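Side-chain contacts in chorismate mutase and shikimate 5-dehydrogenase fusion protein (Clostridium acetobutylicum, PDB 3FBT), which probably catalyses the reversible NADPH-linked reduction of 3-dehydroshikimate to shikimate, this chain being the shikimate dehydrogenase part of a fusion with chorismate mutase: residues 6-11 with 246-251; 75-80 with 93-98; 90-93 with 98-101. One frame throughout, in Å; residues are numbered along the deposited sequence.

Interaction 1: residues 6-11 with 246-251; sequences SIYGLI and ASEEIW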
loop_
_atom_site.group_PDB
_atom_site.type_symbol
_atom_site.label_atom_id
_atom_site.label_comp_id
_atom_site.label_asym_id
_atom_site.label_seq_id
_atom_site.Cartn_x
_atom_site.Cartn_y
_atom_site.Cartn_z
ATOM N N SER A 6 3.073 1.358 6.871
ATOM C CA SER A 6 3.846 2.015 5.834
ATOM C C SER A 6 3.917 1.141 4.570
ATOM O O SER A 6 4.199 -0.012 4.681
ATOM C CB SER A 6 5.253 2.233 6.352
ATOM O OG SER A 6 5.253 3.383 7.163
ATOM N N ILE A 7 3.629 1.721 3.395
ATOM C CA ILE A 7 3.641 0.996 2.137
ATOM C C ILE A 7 4.958 1.298 1.358
ATOM O O ILE A 7 5.238 2.435 1.027
ATOM C CB ILE A 7 2.416 1.414 1.271
ATOM C CG1 ILE A 7 1.082 1.153 2.010
ATOM C CG2 ILE A 7 2.473 0.711 -0.110
ATOM C CD1 ILE A 7 -0.043 1.929 1.440
ATOM N N TYR A 8 5.743 0.290 1.022
ATOM C CA TYR A 8 6.995 0.517 0.261
ATOM C C TYR A 8 6.822 -0.437 -0.925
ATOM O O TYR A 8 5.841 -1.209 -0.950
ATOM C CB TYR A 8 8.199 0.043 1.061
ATOM C CG TYR A 8 8.368 0.664 2.429
ATOM C CD1 TYR A 8 9.235 1.730 2.622
ATOM C CD2 TYR A 8 7.730 0.134 3.554
ATOM C CE1 TYR A 8 9.450 2.248 3.840
ATOM C CE2 TYR A 8 7.930 0.676 4.788
ATOM C CZ TYR A 8 8.790 1.750 4.916
ATOM O OH TYR A 8 9.039 2.303 6.137
ATOM N N GLY A 9 7.711 -0.380 -1.913
ATOM C CA GLY A 9 7.544 -1.225 -3.073
ATOM C C GLY A 9 8.553 -0.986 -4.151
ATOM O O GLY A 9 9.493 -0.179 -3.987
ATOM N N LEU A 10 8.319 -1.603 -5.296
ATOM C CA LEU A 10 9.181 -1.421 -6.488
ATOM C C LEU A 10 8.211 -1.052 -7.601
ATOM O O LEU A 10 7.187 -1.731 -7.834
ATOM C CB LEU A 10 9.849 -2.752 -6.894
ATOM C CG LEU A 10 10.608 -2.842 -8.264
ATOM C CD1 LEU A 10 11.785 -1.828 -8.299
ATOM C CD2 LEU A 10 11.189 -4.317 -8.562
ATOM N N ILE A 11 8.529 -0.013 -8.334
ATOM C CA ILE A 11 7.715 0.172 -9.536
ATOM C C ILE A 11 8.528 -0.111 -10.844
ATOM O O ILE A 11 9.710 0.264 -10.975
ATOM C CB ILE A 11 7.036 1.555 -9.473
ATOM C CG1 ILE A 11 6.301 1.870 -10.729
ATOM C CG2 ILE A 11 8.108 2.672 -9.359
ATOM C CD1 ILE A 11 5.181 2.851 -10.411
ATOM N N ALA A 246 20.321 -0.307 2.000
ATOM C CA ALA A 246 20.558 1.111 1.785
ATOM C C ALA A 246 19.263 1.876 1.400
ATOM O O ALA A 246 19.124 3.038 1.712
ATOM C CB ALA A 246 21.713 1.348 0.752
ATOM N N SER A 247 18.344 1.250 0.675
ATOM C CA SER A 247 17.123 1.971 0.368
ATOM C C SER A 247 16.401 2.257 1.649
ATOM O O SER A 247 15.831 3.357 1.804
ATOM C CB SER A 247 16.217 1.188 -0.651
ATOM O OG SER A 247 16.962 1.068 -1.877
ATOM N N GLU A 248 16.383 1.247 2.532
ATOM C CA GLU A 248 15.559 1.311 3.738
ATOM C C GLU A 248 16.160 2.368 4.651
ATOM O O GLU A 248 15.398 3.037 5.399
ATOM C CB GLU A 248 15.521 -0.015 4.491
ATOM C CG GLU A 248 14.645 -1.093 3.871
ATOM C CD GLU A 248 13.169 -0.731 3.793
ATOM O OE1 GLU A 248 12.696 0.198 4.521
ATOM O OE2 GLU A 248 12.465 -1.378 2.975
ATOM N N GLU A 249 17.508 2.500 4.588
ATOM C CA GLU A 249 18.223 3.533 5.355
ATOM C C GLU A 249 17.768 4.878 4.893
ATOM O O GLU A 249 17.507 5.751 5.694
ATOM C CB GLU A 249 19.755 3.434 5.210
ATOM C CG GLU A 249 20.390 2.106 5.840
ATOM C CD GLU A 249 21.923 2.011 5.580
ATOM O OE1 GLU A 249 22.605 1.283 6.318
ATOM O OE2 GLU A 249 22.468 2.683 4.665
ATOM N N ILE A 250 17.692 5.089 3.583
ATOM C CA ILE A 250 17.294 6.394 3.142
ATOM C C ILE A 250 15.789 6.693 3.415
ATOM O O ILE A 250 15.412 7.829 3.765
ATOM C CB ILE A 250 17.598 6.534 1.652
ATOM C CG1 ILE A 250 19.140 6.600 1.368
ATOM C CG2 ILE A 250 16.801 7.655 1.079
ATOM C CD1 ILE A 250 19.504 6.094 -0.113
ATOM N N TRP A 251 14.923 5.684 3.241
ATOM C CA TRP A 251 13.484 5.860 3.468
ATOM C C TRP A 251 13.167 6.186 4.947
ATOM O O TRP A 251 12.396 7.073 5.246
ATOM C CB TRP A 251 12.654 4.600 3.037
ATOM C CG TRP A 251 12.725 4.338 1.524
ATOM C CD1 TRP A 251 12.809 5.252 0.554
ATOM C CD2 TRP A 251 12.654 3.039 0.866
ATOM N NE1 TRP A 251 12.860 4.588 -0.711
ATOM C CE2 TRP A 251 12.783 3.238 -0.502
ATOM C CE3 TRP A 251 12.517 1.734 1.340
ATOM C CZ2 TRP A 251 12.740 2.174 -1.425
ATOM C CZ3 TRP A 251 12.494 0.706 0.463
ATOM C CH2 TRP A 251 12.617 0.919 -0.913
#
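Y8 of strand 6-12 and W251 near the end of helix 237-252 meet obliquely, CD1 of Y8 lying 3.5 Å from CE3 of W251. This is the tight part of the contact. The two side chains run past each other in opposite directions, with the six-membered ring of W251 and the Y8 ring turned by 35° and their centroids 5.5 Å apart. Both aromatic groups leave their backbones beside the N and anti to the carbonyl carbon (chi1 -57° for Y8, -65° for W251), which brings them together across a backbone gap of 9.0 Å between the CA atoms of Y8 and W251. The other face of the contact is looser: E248 sends only OE1 over one face of the Y8 ring, 3.9 Å from CE1 of Y8, its chain bending at CB-CG to get there. The same OE1 lies in the plane of the W251 ring, at its edge. The polar ends are held by other partners: E248 OE2 by H24 ND1, Y8 OH by N252 OD1, and the indole NE1 weakly by L92 O. F28 meets the Y8 ring as well, and Y37 of the neighbouring strand touches both aromatic side chains, so the pair is buried rather than open to solvent. Helix 237-252 also carries Q243, predicted to bind shikimate, about 6 Å from the W251 side chain. A late helix thus returns after the Rossmann domain to pack on the sheet of the N-terminal substrate-binding domain, as in the shikimate dehydrogenase fold.

Interaction 2: residues 75-80 with 93-98; sequences ELYEIS and KFSREG. With SO4 (sulfate ion), chain G.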
loop_
_atom_site.group_PDB
_atom_site.type_symbol
_atom_site.label_atom_id
_atom_site.label_comp_id
_atom_site.label_asym_id
_atom_site.label_seq_id
_atom_site.Cartn_x
_atom_site.Cartn_y
_atom_site.Cartn_z
ATOM N N GLU A 75 10.216 13.873 -12.184
ATOM C CA GLU A 75 9.218 14.019 -11.153
ATOM C C GLU A 75 9.800 14.505 -9.846
ATOM O O GLU A 75 9.074 14.787 -8.929
ATOM C CB GLU A 75 8.544 12.675 -10.929
ATOM C CG GLU A 75 7.934 12.103 -12.190
ATOM C CD GLU A 75 6.859 13.001 -12.745
ATOM O OE1 GLU A 75 6.373 13.895 -12.000
ATOM O OE2 GLU A 75 6.496 12.822 -13.936
ATOM N N LEU A 76 11.111 14.586 -9.751
ATOM C CA LEU A 76 11.737 14.689 -8.439
ATOM C C LEU A 76 12.129 16.127 -8.228
ATOM O O LEU A 76 12.567 16.776 -9.173
ATOM C CB LEU A 76 12.997 13.812 -8.381
ATOM C CG LEU A 76 12.811 12.351 -8.841
ATOM C CD1 LEU A 76 14.036 11.466 -8.622
ATOM C CD2 LEU A 76 11.701 11.768 -8.052
ATOM N N TYR A 77 12.020 16.644 -7.012
ATOM C CA TYR A 77 12.423 18.020 -6.859
ATOM C C TYR A 77 13.937 18.060 -6.596
ATOM O O TYR A 77 14.621 19.092 -6.751
ATOM C CB TYR A 77 11.604 18.705 -5.765
ATOM C CG TYR A 77 11.950 18.220 -4.381
ATOM C CD1 TYR A 77 11.255 17.190 -3.816
ATOM C CD2 TYR A 77 12.978 18.804 -3.634
ATOM C CE1 TYR A 77 11.571 16.709 -2.551
ATOM C CE2 TYR A 77 13.302 18.338 -2.345
ATOM C CZ TYR A 77 12.574 17.292 -1.831
ATOM O OH TYR A 77 12.845 16.773 -0.586
ATOM N N GLU A 78 14.497 16.931 -6.232
ATOM C CA GLU A 78 15.906 16.906 -5.971
ATOM C C GLU A 78 16.420 15.469 -6.210
ATOM O O GLU A 78 15.632 14.534 -6.083
ATOM C CB GLU A 78 16.075 17.315 -4.525
ATOM C CG GLU A 78 17.449 17.397 -4.034
ATOM C CD GLU A 78 17.448 17.818 -2.548
ATOM O OE1 GLU A 78 17.760 18.981 -2.256
ATOM O OE2 GLU A 78 17.113 16.997 -1.675
ATOM N N ILE A 79 17.731 15.328 -6.487
ATOM C CA ILE A 79 18.408 14.063 -6.862
ATOM C C ILE A 79 19.855 14.067 -6.300
ATOM O O ILE A 79 20.560 15.073 -6.422
ATOM C CB ILE A 79 18.441 13.919 -8.444
ATOM C CG1 ILE A 79 17.016 13.860 -9.013
ATOM C CG2 ILE A 79 19.186 12.655 -8.908
ATOM C CD1 ILE A 79 16.973 13.754 -10.547
ATOM N N SER A 80 20.303 13.013 -5.628
ATOM C CA SER A 80 21.655 13.020 -5.092
ATOM C C SER A 80 22.723 13.198 -6.197
ATOM O O SER A 80 22.483 12.913 -7.409
ATOM C CB SER A 80 21.970 11.711 -4.383
ATOM O OG SER A 80 22.092 10.688 -5.365
ATOM N N LYS A 93 12.603 8.830 -2.261
ATOM C CA LYS A 93 12.276 9.208 -0.889
ATOM C C LYS A 93 11.153 10.251 -0.936
ATOM O O LYS A 93 11.232 11.236 -1.676
ATOM C CB LYS A 93 13.477 9.860 -0.232
ATOM C CG LYS A 93 13.326 10.137 1.322
ATOM C CD LYS A 93 14.586 10.958 1.820
ATOM C CE LYS A 93 14.538 11.328 3.336
ATOM N NZ LYS A 93 14.058 10.103 4.085
ATOM N N PHE A 94 10.088 9.990 -0.206
ATOM C CA PHE A 94 8.951 10.901 -0.189
ATOM C C PHE A 94 9.117 11.800 0.999
ATOM O O PHE A 94 9.432 11.340 2.096
ATOM C CB PHE A 94 7.656 10.093 -0.062
ATOM C CG PHE A 94 7.340 9.326 -1.314
ATOM C CD1 PHE A 94 6.531 9.885 -2.294
ATOM C CD2 PHE A 94 7.932 8.101 -1.553
ATOM C CE1 PHE A 94 6.239 9.233 -3.467
ATOM C CE2 PHE A 94 7.670 7.407 -2.753
ATOM C CZ PHE A 94 6.846 7.949 -3.727
ATOM N N SER A 95 8.946 13.095 0.834
ATOM C CA SER A 95 8.831 13.910 2.059
ATOM C C SER A 95 7.865 15.056 1.824
ATOM O O SER A 95 7.223 15.097 0.810
ATOM C CB SER A 95 10.212 14.384 2.522
ATOM O OG SER A 95 10.602 15.455 1.697
ATOM N N ARG A 96 7.774 15.987 2.782
ATOM C CA ARG A 96 6.972 17.250 2.608
ATOM C C ARG A 96 7.110 17.959 1.271
ATOM O O ARG A 96 6.133 18.190 0.557
ATOM C CB ARG A 96 7.337 18.240 3.730
ATOM N N GLU A 97 8.319 18.328 0.899
ATOM C CA GLU A 97 8.485 18.935 -0.421
ATOM C C GLU A 97 7.887 18.113 -1.586
ATOM O O GLU A 97 7.295 18.671 -2.522
ATOM C CB GLU A 97 9.954 19.207 -0.704
ATOM C CG GLU A 97 10.799 19.624 0.500
ATOM C CD GLU A 97 12.123 20.252 0.058
ATOM O OE1 GLU A 97 12.226 20.615 -1.150
ATOM O OE2 GLU A 97 13.046 20.393 0.905
ATOM N N GLY A 98 8.003 16.788 -1.538
ATOM C CA GLY A 98 7.726 15.969 -2.740
ATOM C C GLY A 98 8.689 14.782 -2.787
ATOM O O GLY A 98 8.996 14.196 -1.774
HETATM S S SO4 G . 23.332 7.698 -3.417
HETATM O O1 SO4 G . 24.575 7.333 -4.142
HETATM O O2 SO4 G . 22.333 8.060 -4.416
HETATM O O3 SO4 G . 23.041 6.492 -2.627
HETATM O O4 SO4 G . 23.481 8.687 -2.330
HETATM O O HOH W 1 11.768 13.696 -0.280
#
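Y77 and G98 bring the two backbones to 6.6 Å between CA atoms, where the loop entering the short, weakly bonded strand 78-79 passes the turn of the beta hairpin formed by strands 91-94 and 99-102. That turn is a two-residue one, R96 and E97 at its tip, closed by S95 N donating to G98 O at 2.8 Å and G98 N to S95 O at 3.0 Å. The Y77 ring lies against it. Its CG sits between the backbone N and the carbonyl carbon (chi1 71°), which leans the ring across the turn. E97 places CB over one ring face in a CH-pi contact, 3.6 Å from the Y77 centroid and 21° off the normal, while the carbonyl carbon of G98 meets the ring at its edge, 3.5 Å from Y77 CE1. The phenol end reaches a water shared with the hairpin: it bonds to Y77 OH and S95 OG and donates to K93 O at 2.9 Å and to G98 O. One water therefore joins the ring to K93 of the first strand and to S95 and G98 of the turn, in a partly buried spot whose Y77 and E97 are exposed, away from the predicted shikimate and NADP sites. At the far end of residues 75-80, S80 caps the following helix 81-86, its OG accepting from A83 N. A sulfate, probably from the crystallisation liquor, is bound by N103 N and by S80, whose OG donates to sulfate O2 at 2.8 Å.

Interaction 3: residues 90-93 with 98-101; sequences NTLK and GISG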
loop_
_atom_site.group_PDB
_atom_site.type_symbol
_atom_site.label_atom_id
_atom_site.label_comp_id
_atom_site.label_asym_id
_atom_site.label_seq_id
_atom_site.Cartn_x
_atom_site.Cartn_y
_atom_site.Cartn_z
ATOM N N ASN A 90 17.327 4.763 -8.827
ATOM C CA ASN A 90 16.518 3.553 -8.543
ATOM C C ASN A 90 15.808 3.617 -7.202
ATOM O O ASN A 90 15.212 2.630 -6.815
ATOM C CB ASN A 90 17.366 2.268 -8.550
ATOM C CG ASN A 90 18.209 2.181 -7.323
ATOM O OD1 ASN A 90 18.505 3.207 -6.744
ATOM N ND2 ASN A 90 18.580 0.971 -6.883
ATOM N N THR A 91 15.871 4.750 -6.482
ATOM C CA THR A 91 15.297 4.827 -5.120
ATOM C C THR A 91 14.622 6.218 -4.925
ATOM O O THR A 91 15.234 7.243 -5.254
ATOM C CB THR A 91 16.395 4.704 -4.024
ATOM O OG1 THR A 91 17.090 3.459 -4.134
ATOM C CG2 THR A 91 15.829 4.892 -2.596
ATOM N N LEU A 92 13.379 6.246 -4.427
ATOM C CA LEU A 92 12.635 7.486 -4.270
ATOM C C LEU A 92 12.278 7.672 -2.799
ATOM O O LEU A 92 11.816 6.760 -2.185
ATOM C CB LEU A 92 11.375 7.512 -5.115
ATOM C CG LEU A 92 11.526 7.051 -6.575
ATOM C CD1 LEU A 92 10.164 7.179 -7.217
ATOM C CD2 LEU A 92 12.483 7.964 -7.315
ATOM N N LYS A 93 12.603 8.830 -2.261
ATOM C CA LYS A 93 12.276 9.208 -0.889
ATOM C C LYS A 93 11.153 10.251 -0.936
ATOM O O LYS A 93 11.232 11.236 -1.676
ATOM C CB LYS A 93 13.477 9.860 -0.232
ATOM C CG LYS A 93 13.326 10.137 1.322
ATOM C CD LYS A 93 14.586 10.958 1.820
ATOM C CE LYS A 93 14.538 11.328 3.336
ATOM N NZ LYS A 93 14.058 10.103 4.085
ATOM N N GLY A 98 8.003 16.788 -1.538
ATOM C CA GLY A 98 7.726 15.969 -2.740
ATOM C C GLY A 98 8.689 14.782 -2.787
ATOM O O GLY A 98 8.996 14.196 -1.774
ATOM N N ILE A 99 9.182 14.417 -3.961
ATOM C CA ILE A 99 9.909 13.146 -4.069
ATOM C C ILE A 99 11.348 13.450 -4.446
ATOM O O ILE A 99 11.622 14.259 -5.312
ATOM C CB ILE A 99 9.247 12.246 -5.105
ATOM C CG1 ILE A 99 7.737 12.213 -4.873
ATOM C CG2 ILE A 99 9.776 10.782 -5.057
ATOM C CD1 ILE A 99 6.981 11.956 -6.144
ATOM N N SER A 100 12.297 12.851 -3.763
ATOM C CA SER A 100 13.647 13.019 -4.260
ATOM C C SER A 100 14.279 11.639 -4.558
ATOM O O SER A 100 13.713 10.565 -4.209
ATOM C CB SER A 100 14.489 13.807 -3.283
ATOM O OG SER A 100 14.457 13.106 -2.106
ATOM N N GLY A 101 15.431 11.687 -5.205
ATOM C CA GLY A 101 15.940 10.476 -5.896
ATOM C C GLY A 101 17.356 10.149 -5.517
ATOM O O GLY A 101 18.171 11.066 -5.300
HETATM O O HOH W 1 11.768 13.696 -0.280
#
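The beta hairpin of strands 91-94 and 99-102, in the mixed sheet of the substrate-binding domain, pairs K93 with S100 and L92 with G101 in antiparallel fashion. K93 and S100 form the hydrogen-bonded pair: K93 N donates to S100 O and S100 N to K93 O, both at 2.8 Å and nearly straight. L92 and G101 are the non-hydrogen-bonded pair, where G101 CA closes to 3.4 Å on T91 O in a CA-H...O contact. On the K93 face, CB of K93 runs 3.9 Å from S100 OG. The lysine chain, CG anti to the backbone N (chi1 -172°), runs extended and bends only at its last torsion, where NZ bonds I250 O and forms a salt bridge with D253. The other face is apolar: CB of L92 touches CG2 of I99 at 3.6 Å, and helix 47-56 packs on I99. At the strand's start N90, predicted to bind shikimate, and T91 both face F102, a classic beta bulge. There the two side chains are linked directly, T91 OG1 donating to N90 OD1 at 3.0 Å from above the amide plane, while T104 N also bonds N90 OD1.

From the N terminus, strand 6-12 opens the mixed sheet but meets its partner last: interaction 1 closes a loop of 234 residues that takes in the parallel Rossmann sheet, the probable NADP site, before helix 237-252 returns. Interactions 2 and 3 fall within that loop and are local. The loop from 75-80 to 93-98 contains helix 81-86 and ends on the same stretch as the hairpin loop of 90-93 and 98-101, sharing K93, G98 and a water with it. Residues 77-80, including the weakly bonded strand 78-79, run beside strand 99-102 through backbone bonds such as S80 N to G101 O. The hairpin abuts interaction 1, T91 CG2 packing against W251 NE1, so all three converge on one sheet.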